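Local coordinates for SMI1/KNR4 family protein (Pseudomonas syringae pv. tomato, PDB 2PAG) that is of unknown function but binds calcium and belongs to the SMI1/KNR4 (SUKH) family, at residues Asp96-Glu101 and Val106-Ala111; Thr77-Asp80 and Pro84-Leu87. All coordinates share one frame; numbering follows the deposited sequence.

Contact 1 pairs the two central strands of the four-stranded antiparallel sheet, while contact 2 ties helix 71-81 to the loop that leads into the first strand, further from the centre of the chain. Backbone hydrogen bonds and side chains of which half are buried make up the first, which turns polar at its ends with a calcium ligand and a solvated aspartate. The second is smaller and rests on one indole, bonded at its edge and covered on a face by an arginine that is exposed. The two touch directly, where the helix and loop lie against the Tyr97, Cys99 and Trp109 face of the sheet.

Contact 1 of 2, residues Asp96-Glu101 and Val106-Ala111; sequences DYYCVE and VLLWSA. With CA (calcium ion), chain B.
Tyr97 and Cys99 exchange paired backbone hydrogen bonds with Trp109 and Leu107, the two hydrogen-bonded pairs of an antiparallel beta hairpin at the middle of the sheet. The Leu107 N to Cys99 O bond, at 2.7 Å, is nearly straight. In the non-hydrogen-bonded pair between them, Tyr98 with Leu108, the leucine's CG anti to the backbone N (chi1 176°) and the turn at chi2 together bring CD1 over a face of the Tyr98 ring, 3.8 Å from its centroid: a CH-pi contact. Trp121 and Trp127 also meet that ring, and helix 124-132 covers this face of the sheet. On the other face, Trp109 CE3 comes to the edge of the Tyr97 ring, 4.3 Å from CD2, while helix 71-81 packs against Tyr97. Where the turn begins, Leu107 CD1 lies 3.6 Å from Glu101 OE2 and also packs on Glu101 CG; the other carboxylate oxygen, OE1, binds calcium at 2.1 Å, with Asp103 and Thr105 as further protein ligands. At the far end Asp96 folds its carboxylate across to the partner strand's exit. Its OD1 accepts the N-H of Ala111 at 2.9 Å, and a water 2.8 Å away donates to this same OD1 and lies 3.2 Å from Ser110 OG.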
loop_
_atom_site.group_PDB
_atom_site.type_symbol
_atom_site.label_atom_id
_atom_site.label_comp_id
_atom_site.label_asym_id
_atom_site.label_seq_id
_atom_site.Cartn_x
_atom_site.Cartn_y
_atom_site.Cartn_z
ATOM N N ASP A 96 8.694 2.690 10.339
ATOM C CA ASP A 96 7.495 3.514 10.246
ATOM C C ASP A 96 6.571 2.935 9.190
ATOM O O ASP A 96 6.986 2.116 8.372
ATOM C CB ASP A 96 7.839 4.958 9.884
ATOM C CG ASP A 96 8.619 5.671 10.973
ATOM O OD1 ASP A 96 8.564 5.237 12.147
ATOM O OD2 ASP A 96 9.273 6.682 10.648
ATOM N N TYR A 97 5.317 3.372 9.198
ATOM C CA TYR A 97 4.341 2.860 8.239
ATOM C C TYR A 97 3.375 3.904 7.720
ATOM O O TYR A 97 2.779 4.646 8.496
ATOM C CB TYR A 97 3.481 1.766 8.879
ATOM C CG TYR A 97 4.187 0.473 9.173
ATOM C CD1 TYR A 97 4.251 -0.539 8.221
ATOM C CD2 TYR A 97 4.790 0.261 10.410
ATOM C CE1 TYR A 97 4.895 -1.737 8.489
ATOM C CE2 TYR A 97 5.442 -0.932 10.690
ATOM C CZ TYR A 97 5.489 -1.926 9.726
ATOM O OH TYR A 97 6.130 -3.109 9.989
ATOM N N TYR A 98 3.219 3.956 6.403
ATOM C CA TYR A 98 2.225 4.846 5.815
ATOM C C TYR A 98 0.995 3.940 5.884
ATOM O O TYR A 98 1.031 2.802 5.414
ATOM C CB TYR A 98 2.591 5.180 4.367
ATOM C CG TYR A 98 3.769 6.123 4.247
ATOM C CD1 TYR A 98 3.612 7.493 4.453
ATOM C CD2 TYR A 98 5.038 5.647 3.924
ATOM C CE1 TYR A 98 4.691 8.375 4.335
ATOM C CE2 TYR A 98 6.130 6.524 3.804
ATOM C CZ TYR A 98 5.942 7.882 4.009
ATOM O OH TYR A 98 7.004 8.746 3.870
ATOM N N CYS A 99 -0.070 4.425 6.517
ATOM C CA CYS A 99 -1.290 3.636 6.685
ATOM C C CYS A 99 -2.509 4.393 6.215
ATOM O O CYS A 99 -2.520 5.625 6.205
ATOM C CB CYS A 99 -1.488 3.273 8.155
ATOM S SG CYS A 99 -0.054 2.526 8.951
ATOM N N VAL A 100 -3.557 3.649 5.884
ATOM C CA VAL A 100 -4.780 4.246 5.377
ATOM C C VAL A 100 -5.962 4.121 6.328
ATOM O O VAL A 100 -6.264 3.033 6.841
ATOM C CB VAL A 100 -5.146 3.616 4.030
ATOM C CG1 VAL A 100 -6.252 4.411 3.359
ATOM C CG2 VAL A 100 -3.907 3.568 3.141
ATOM N N GLU A 101 -6.619 5.255 6.563
ATOM C CA GLU A 101 -7.791 5.319 7.425
ATOM C C GLU A 101 -8.970 4.726 6.668
ATOM O O GLU A 101 -8.909 4.528 5.448
ATOM C CB GLU A 101 -8.131 6.769 7.778
ATOM C CG GLU A 101 -7.130 7.501 8.631
ATOM C CD GLU A 101 -7.743 8.755 9.229
ATOM O OE1 GLU A 101 -8.454 9.476 8.493
ATOM O OE2 GLU A 101 -7.518 9.018 10.429
ATOM N N VAL A 106 -4.342 9.011 4.173
ATOM C CA VAL A 106 -3.087 8.293 4.395
ATOM C C VAL A 106 -2.336 9.019 5.499
ATOM O O VAL A 106 -2.182 10.242 5.458
ATOM C CB VAL A 106 -2.199 8.264 3.136
ATOM C CG1 VAL A 106 -0.908 7.507 3.440
ATOM C CG2 VAL A 106 -2.945 7.586 1.992
ATOM N N LEU A 107 -1.875 8.262 6.486
ATOM C CA LEU A 107 -1.154 8.837 7.610
ATOM C C LEU A 107 0.200 8.176 7.723
ATOM O O LEU A 107 0.451 7.139 7.115
ATOM C CB LEU A 107 -1.913 8.586 8.914
ATOM C CG LEU A 107 -3.401 8.923 8.986
ATOM C CD1 LEU A 107 -3.965 8.491 10.334
ATOM C CD2 LEU A 107 -3.595 10.415 8.786
ATOM N N LEU A 108 1.074 8.778 8.515
ATOM C CA LEU A 108 2.383 8.194 8.738
ATOM C C LEU A 108 2.455 7.867 10.218
ATOM O O LEU A 108 2.296 8.751 11.060
ATOM C CB LEU A 108 3.487 9.177 8.360
ATOM C CG LEU A 108 4.903 8.678 8.650
ATOM C CD1 LEU A 108 5.200 7.401 7.869
ATOM C CD2 LEU A 108 5.881 9.785 8.290
ATOM N N TRP A 109 2.670 6.595 10.536
ATOM C CA TRP A 109 2.764 6.176 11.925
ATOM C C TRP A 109 4.234 5.994 12.270
ATOM O O TRP A 109 4.932 5.200 11.638
ATOM C CB TRP A 109 2.017 4.863 12.132
ATOM C CG TRP A 109 1.964 4.411 13.560
ATOM C CD1 TRP A 109 1.030 4.751 14.496
ATOM C CD2 TRP A 109 2.876 3.518 14.205
ATOM N NE1 TRP A 109 1.302 4.117 15.688
ATOM C CE2 TRP A 109 2.432 3.355 15.536
ATOM C CE3 TRP A 109 4.029 2.837 13.785
ATOM C CZ2 TRP A 109 3.101 2.536 16.455
ATOM C CZ3 TRP A 109 4.695 2.019 14.700
ATOM C CH2 TRP A 109 4.227 1.877 16.020
ATOM N N SER A 110 4.699 6.737 13.269
ATOM C CA SER A 110 6.089 6.674 13.706
ATOM C C SER A 110 6.283 5.659 14.831
ATOM O O SER A 110 5.567 5.697 15.830
ATOM C CB SER A 110 6.541 8.052 14.184
ATOM O OG SER A 110 7.831 7.986 14.771
ATOM N N ALA A 111 7.260 4.768 14.667
ATOM C CA ALA A 111 7.559 3.745 15.666
ATOM C C ALA A 111 7.885 4.375 17.019
ATOM O O ALA A 111 8.605 5.371 17.094
ATOM C CB ALA A 111 8.731 2.891 15.197
HETATM CA CA CA B . -9.674 10.840 7.449
HETATM O O HOH W 1 10.270 6.042 14.162
#

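Contact 2 of 2, residues Thr77-Asp80 and Pro84-Leu87; sequences TAWD and PREL
Trp79 meets Arg85 and Leu87 in a helix-to-loop contact, where the indole of helix 71-81 reaches a type I beta turn, Pro84-Leu87, just before strand 88-93. Two features hold the ring. At its edge NE1 donates to Leu87 O, 2.9 Å away; the acceptor lies in the indole plane and the N-H points at it with an angle of 160°, so the bond helps fix the rotation of the ring. Over one face comes the arginine: CD sits 3.4 Å from the centroid of the six-membered ring, almost on its normal, in a CH-pi contact. A bend at chi2 of Arg85 (68°) brings the chain back across the indole, and the guanidinium then lies nearly flat over the outer rim of the six-membered ring, planes 16° apart, with NH1 3.4 Å from Trp79 CH2. The cation-pi contact is therefore off-centre. NH2 bonds to the carbonyl oxygen of Leu34, at the end of helix 24-34, which helps set the guanidinium in place. The turn is closed by its own bond, Leu87 N to Pro84 O at 2.9 Å. Behind it, Leu87 packs on Cys99 of strand 96-100 and on Glu101, while Ala78, one residue before the indole, rests against Tyr97 of that same strand.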
loop_
_atom_site.group_PDB
_atom_site.type_symbol
_atom_site.label_atom_id
_atom_site.label_comp_id
_atom_site.label_asym_id
_atom_site.label_seq_id
_atom_site.Cartn_x
_atom_site.Cartn_y
_atom_site.Cartn_z
ATOM N N THR A 77 2.643 -7.492 11.356
ATOM C CA THR A 77 3.854 -6.873 11.888
ATOM C C THR A 77 3.586 -5.464 12.402
ATOM O O THR A 77 4.006 -5.106 13.501
ATOM C CB THR A 77 4.961 -6.807 10.821
ATOM O OG1 THR A 77 5.327 -8.137 10.421
ATOM C CG2 THR A 77 6.182 -6.082 11.370
ATOM N N ALA A 78 2.878 -4.667 11.610
ATOM C CA ALA A 78 2.575 -3.292 11.987
ATOM C C ALA A 78 1.651 -3.200 13.201
ATOM O O ALA A 78 1.903 -2.425 14.124
ATOM C CB ALA A 78 1.954 -2.549 10.792
ATOM N N TRP A 79 0.582 -3.990 13.205
ATOM C CA TRP A 79 -0.352 -3.954 14.317
ATOM C C TRP A 79 0.311 -4.444 15.601
ATOM O O TRP A 79 0.025 -3.931 16.681
ATOM C CB TRP A 79 -1.604 -4.779 13.991
ATOM C CG TRP A 79 -2.428 -4.170 12.893
ATOM C CD1 TRP A 79 -2.552 -2.840 12.602
ATOM C CD2 TRP A 79 -3.270 -4.864 11.968
ATOM N NE1 TRP A 79 -3.425 -2.663 11.551
ATOM C CE2 TRP A 79 -3.881 -3.888 11.142
ATOM C CE3 TRP A 79 -3.572 -6.213 11.753
ATOM C CZ2 TRP A 79 -4.777 -4.224 10.119
ATOM C CZ3 TRP A 79 -4.463 -6.548 10.736
ATOM C CH2 TRP A 79 -5.055 -5.556 9.933
ATOM N N ASP A 80 1.198 -5.429 15.488
ATOM C CA ASP A 80 1.895 -5.927 16.670
ATOM C C ASP A 80 2.893 -4.886 17.160
ATOM O O ASP A 80 3.195 -4.825 18.354
ATOM C CB ASP A 80 2.639 -7.239 16.376
ATOM C CG ASP A 80 1.771 -8.468 16.584
ATOM O OD1 ASP A 80 0.816 -8.398 17.390
ATOM O OD2 ASP A 80 2.056 -9.513 15.958
ATOM N N PRO A 84 -2.442 1.284 15.056
ATOM C CA PRO A 84 -3.847 1.018 15.378
ATOM C C PRO A 84 -4.459 0.035 14.375
ATOM O O PRO A 84 -4.259 0.179 13.171
ATOM C CB PRO A 84 -4.483 2.404 15.288
ATOM C CG PRO A 84 -3.372 3.302 15.741
ATOM C CD PRO A 84 -2.169 2.734 15.033
ATOM N N ARG A 85 -5.194 -0.961 14.872
ATOM C CA ARG A 85 -5.826 -1.973 14.017
ATOM C C ARG A 85 -6.727 -1.381 12.935
ATOM O O ARG A 85 -6.905 -1.973 11.868
ATOM C CB ARG A 85 -6.648 -2.939 14.877
ATOM C CG ARG A 85 -7.409 -4.018 14.099
ATOM C CD ARG A 85 -6.466 -5.025 13.461
ATOM N NE ARG A 85 -7.092 -6.334 13.283
ATOM C CZ ARG A 85 -7.887 -6.668 12.271
ATOM N NH1 ARG A 85 -8.167 -5.790 11.320
ATOM N NH2 ARG A 85 -8.400 -7.890 12.211
ATOM N N GLU A 86 -7.302 -0.218 13.220
ATOM C CA GLU A 86 -8.199 0.464 12.290
ATOM C C GLU A 86 -7.488 1.043 11.064
ATOM O O GLU A 86 -8.136 1.441 10.093
ATOM C CB GLU A 86 -8.934 1.586 13.028
ATOM C CG GLU A 86 -8.011 2.670 13.556
ATOM C CD GLU A 86 -8.697 3.606 14.527
ATOM O OE1 GLU A 86 -9.758 4.164 14.173
ATOM O OE2 GLU A 86 -8.170 3.787 15.648
ATOM N N LEU A 87 -6.162 1.093 11.116
ATOM C CA LEU A 87 -5.356 1.623 10.017
ATOM C C LEU A 87 -4.726 0.477 9.238
ATOM O O LEU A 87 -4.144 -0.436 9.831
ATOM C CB LEU A 87 -4.247 2.530 10.566
ATOM C CG LEU A 87 -4.671 3.740 11.404
ATOM C CD1 LEU A 87 -3.430 4.561 11.777
ATOM C CD2 LEU A 87 -5.665 4.593 10.610
#